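Local coordinates for transcriptional activator, putative (Pyrococcus furiosus, PDB 1RTW), which is of unknown function but is named a putative transcriptional activator and has the all-helical fold of the TENA/THI-4/PQQC family, at residues K60-D63 against D64-P67; I24-E28 against N29-K33. One frame throughout, in Å; residues are numbered along the deposited sequence.

Interaction 1: K60-D63 against D64-P67; sequences KAPD and DLLP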
# COMPACT_ATOMS: atom_id res chain seq x y z
N LYS B 60 -5.94 -5.41 5.64
CA LYS B 60 -6.56 -6.16 4.56
C LYS B 60 -7.41 -7.32 5.07
O LYS B 60 -8.02 -8.02 4.27
CB LYS B 60 -5.48 -6.80 3.69
CG LYS B 60 -4.86 -5.96 2.62
CD LYS B 60 -3.96 -6.86 1.76
CE LYS B 60 -3.24 -6.09 0.67
NZ LYS B 60 -2.24 -6.96 -0.02
N ALA B 61 -7.41 -7.56 6.38
CA ALA B 61 -8.15 -8.69 6.94
C ALA B 61 -9.66 -8.55 7.03
O ALA B 61 -10.19 -7.45 7.13
CB ALA B 61 -7.58 -9.06 8.32
N PRO B 62 -10.37 -9.70 7.01
CA PRO B 62 -11.84 -9.73 7.10
C PRO B 62 -12.28 -9.22 8.48
O PRO B 62 -11.54 -9.36 9.46
CB PRO B 62 -12.15 -11.22 6.95
CG PRO B 62 -10.98 -11.74 6.13
CD PRO B 62 -9.82 -11.04 6.78
N ASP B 63 -13.47 -8.64 8.56
CA ASP B 63 -13.98 -8.11 9.83
C ASP B 63 -13.83 -9.04 11.03
O ASP B 63 -13.46 -8.58 12.11
CB ASP B 63 -15.47 -7.73 9.72
CG ASP B 63 -15.69 -6.41 9.01
OD1 ASP B 63 -14.72 -5.64 8.81
OD2 ASP B 63 -16.85 -6.14 8.65
N ASP B 64 -14.13 -10.33 10.85
CA ASP B 64 -14.05 -11.29 11.95
C ASP B 64 -12.65 -11.62 12.48
O ASP B 64 -12.50 -12.35 13.47
CB ASP B 64 -14.83 -12.58 11.61
CG ASP B 64 -14.21 -13.39 10.46
OD1 ASP B 64 -13.21 -12.95 9.86
OD2 ASP B 64 -14.74 -14.48 10.17
N LEU B 65 -11.63 -11.05 11.85
CA LEU B 65 -10.24 -11.26 12.24
C LEU B 65 -9.62 -10.03 12.90
O LEU B 65 -8.52 -10.11 13.46
CB LEU B 65 -9.42 -11.68 11.03
CG LEU B 65 -9.10 -13.17 10.85
CD1 LEU B 65 -10.16 -14.08 11.46
CD2 LEU B 65 -8.93 -13.45 9.38
N LEU B 66 -10.32 -8.90 12.85
CA LEU B 66 -9.80 -7.68 13.45
C LEU B 66 -9.40 -7.85 14.91
O LEU B 66 -8.32 -7.42 15.30
CB LEU B 66 -10.79 -6.52 13.28
CG LEU B 66 -10.99 -6.15 11.80
CD1 LEU B 66 -11.98 -5.01 11.66
CD2 LEU B 66 -9.67 -5.77 11.17
N PRO B 67 -10.24 -8.52 15.74
CA PRO B 67 -9.90 -8.73 17.15
C PRO B 67 -8.63 -9.58 17.31
O PRO B 67 -7.78 -9.30 18.16
CB PRO B 67 -11.13 -9.48 17.69
CG PRO B 67 -12.24 -8.99 16.83
CD PRO B 67 -11.60 -9.03 15.46
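Pro62 and Leu65 run side by side and point the same way. The ring atom CD of Pro62 meets the methyl CD2 of Leu65 at 3.7 Å. Behind this pair, Ala61 CB lies 4.2 Å from Leu65 CB. Phe118 of helix 118-142 packs on all three residues.

Asp63 and Leu66 form a second pair lying alongside each other. Both place CG anti to the carbonyl carbon, chi1 -78° in Asp63. The methyl CD1 of Leu66 comes to 4.0 Å from Asp63 OD1, and the CG of Leu66 is 3.5 Å from Asp63 O. The carboxylate finds its charge partners on a second subunit: OD1 pairs with Arg52 there and OD2 with Lys48. Arg52 of that subunit also hydrogen-bonds to Ala61 O through NH2 and packs on Leu66. These contacts should favour the charged form of Asp63.

Asp64 holds its carboxylate near the ring of Pro62. Its CG sits between the backbone N and the carbonyl carbon, and Asp64 OD1 comes within 3.5 Å of Pro62 CB.

Two backbone bonds fix the turn. Leu65 N gives its hydrogen to Pro62 O at 2.9 Å, with a fairly straight N-H...O angle of 160°. Leu66 N does the same to Asp63 O at 3.2 Å. Each spans three residues, so the arrangement is a 3-10 turn. It links helix 33-60 to helix 66-89 and lies at a subunit interface of this helical fold.

Interaction 2: I24-E28 against N29-K33; sequences IEMAE and NTIKK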
# COMPACT_ATOMS: atom_id res chain seq x y z
N ILE B 24 21.76 -25.93 18.53
CA ILE B 24 22.54 -26.95 19.23
C ILE B 24 23.38 -26.27 20.30
O ILE B 24 23.51 -26.78 21.42
CB ILE B 24 23.52 -27.67 18.28
CG1 ILE B 24 22.76 -28.46 17.22
CG2 ILE B 24 24.45 -28.58 19.07
CD1 ILE B 24 23.66 -29.05 16.14
N GLU B 25 23.93 -25.12 19.96
CA GLU B 25 24.77 -24.39 20.89
C GLU B 25 23.97 -23.77 22.02
O GLU B 25 24.46 -23.69 23.14
CB GLU B 25 25.61 -23.35 20.14
CG GLU B 25 26.54 -24.00 19.12
CD GLU B 25 27.49 -23.03 18.46
OE1 GLU B 25 27.40 -21.81 18.70
OE2 GLU B 25 28.33 -23.51 17.68
N MSE B 26 22.75 -23.34 21.72
CA MSE B 26 21.87 -22.78 22.74
C MSE B 26 21.54 -23.90 23.74
O MSE B 26 21.60 -23.69 24.95
CB MSE B 26 20.57 -22.27 22.11
CG MSE B 26 20.67 -20.97 21.34
SE MSE B 26 20.77 -19.39 22.45
CE MSE B 26 19.46 -19.86 23.77
N ALA B 27 21.25 -25.08 23.20
CA ALA B 27 20.89 -26.26 23.98
C ALA B 27 22.02 -26.84 24.82
O ALA B 27 21.77 -27.34 25.92
CB ALA B 27 20.31 -27.34 23.07
N GLU B 28 23.24 -26.78 24.31
CA GLU B 28 24.41 -27.31 25.01
C GLU B 28 25.17 -26.20 25.74
O GLU B 28 26.16 -26.47 26.40
CB GLU B 28 25.35 -28.01 24.03
CG GLU B 28 24.72 -29.21 23.32
CD GLU B 28 25.68 -29.90 22.34
OE1 GLU B 28 26.86 -29.50 22.27
OE2 GLU B 28 25.24 -30.84 21.63
N ASN B 29 24.69 -24.97 25.60
CA ASN B 29 25.31 -23.79 26.20
C ASN B 29 26.71 -23.48 25.71
O ASN B 29 27.46 -22.74 26.36
CB ASN B 29 25.28 -23.86 27.72
CG ASN B 29 24.15 -23.06 28.30
OD1 ASN B 29 23.09 -23.60 28.64
ND2 ASN B 29 24.34 -21.74 28.39
N THR B 30 27.04 -24.03 24.55
CA THR B 30 28.34 -23.83 23.92
C THR B 30 28.32 -22.53 23.11
O THR B 30 29.32 -22.15 22.50
CB THR B 30 28.67 -24.99 22.95
OG1 THR B 30 27.63 -25.09 21.96
CG2 THR B 30 28.78 -26.31 23.69
N ILE B 31 27.18 -21.85 23.12
CA ILE B 31 27.01 -20.61 22.37
C ILE B 31 27.87 -19.46 22.90
O ILE B 31 27.83 -19.11 24.08
CB ILE B 31 25.51 -20.22 22.27
CG1 ILE B 31 25.28 -19.17 21.17
CG2 ILE B 31 24.96 -19.77 23.63
CD1 ILE B 31 25.45 -17.75 21.64
N LYS B 32 28.69 -18.92 22.01
CA LYS B 32 29.58 -17.83 22.32
C LYS B 32 28.81 -16.52 22.41
O LYS B 32 27.89 -16.26 21.64
CB LYS B 32 30.67 -17.71 21.25
CG LYS B 32 31.44 -19.00 21.01
CD LYS B 32 32.92 -18.80 21.24
CE LYS B 32 33.60 -18.06 20.09
NZ LYS B 32 33.32 -16.60 20.02
N LYS B 33 29.23 -15.68 23.34
CA LYS B 33 28.59 -14.39 23.57
C LYS B 33 28.36 -13.58 22.29
O LYS B 33 27.26 -13.09 22.04
CB LYS B 33 29.43 -13.58 24.56
CG LYS B 33 28.78 -12.31 25.05
CD LYS B 33 29.71 -11.57 25.99
CE LYS B 33 29.02 -10.36 26.56
NZ LYS B 33 29.92 -9.61 27.48
O HOH W 1 28.57 -19.79 19.59
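Glu25 and Thr30 cross at about a right angle, with the hydroxyl of Thr30 set against the start of the glutamate chain. Thr30 OG1 lies 3.2 Å from Glu25 CB. A chi1 of 57° turns OG1 to this side and leaves CG2 for Glu28. There the side chains of Glu28 and Thr30 run side by side, with Glu28 CB 3.8 Å from Thr30 CG2.

Ile31 also stands nearly perpendicular to Glu25, and their CB atoms are 3.8 Å apart. Ile31 CG2 reaches the selenium of Met26, a selenomethionine, at 4.4 Å. Tyr149 packs on both Met26 and Ile31.

The Glu25 chain is extended beyond CG and brings its OE1 to 3.9 Å from Ile31 CA. A water donates to Glu25 OE1 and accepts from Lys32 N at 2.6 Å. It thus ties the helix to the N-cap residue of the next one. Tyr206 OH makes a further weak bond to OE1.

The three backbone bonds from the loop to the helix are weak. Thr30 N meets Glu25 O at 3.0 Å, Ile31 N shares that oxygen, and Asn29 N meets Met26 O at 3.4 Å. Asn29 is the first residue to leave helical backbone angles, with a positive phi of 63°. The Thr30 N bond to Glu25 O encloses the Asn29 N bond to Met26 O. Though weakly bonded, this matches a Schellman motif at the C-terminal end of the helix, in the loop that leads to helix 33-60.

Helix 33-60 connects the two sites. Interaction 2 is the bend that leads into it, and interaction 1 is the turn that follows its far end. Their centres are about 40 Å apart, on opposite sides of the chain's centre, and they do not touch. Both are partly buried: one side meets the helical body and the other has exposed residues. Their surroundings differ. The turn at 60-67 borders a second subunit, which supplies basic partners for Asp63. The bend at 24-33 is touched by no other chain of the assembly, and a water links its polar groups. Backbone bonding is firmer in interaction 1 and weak across interaction 2.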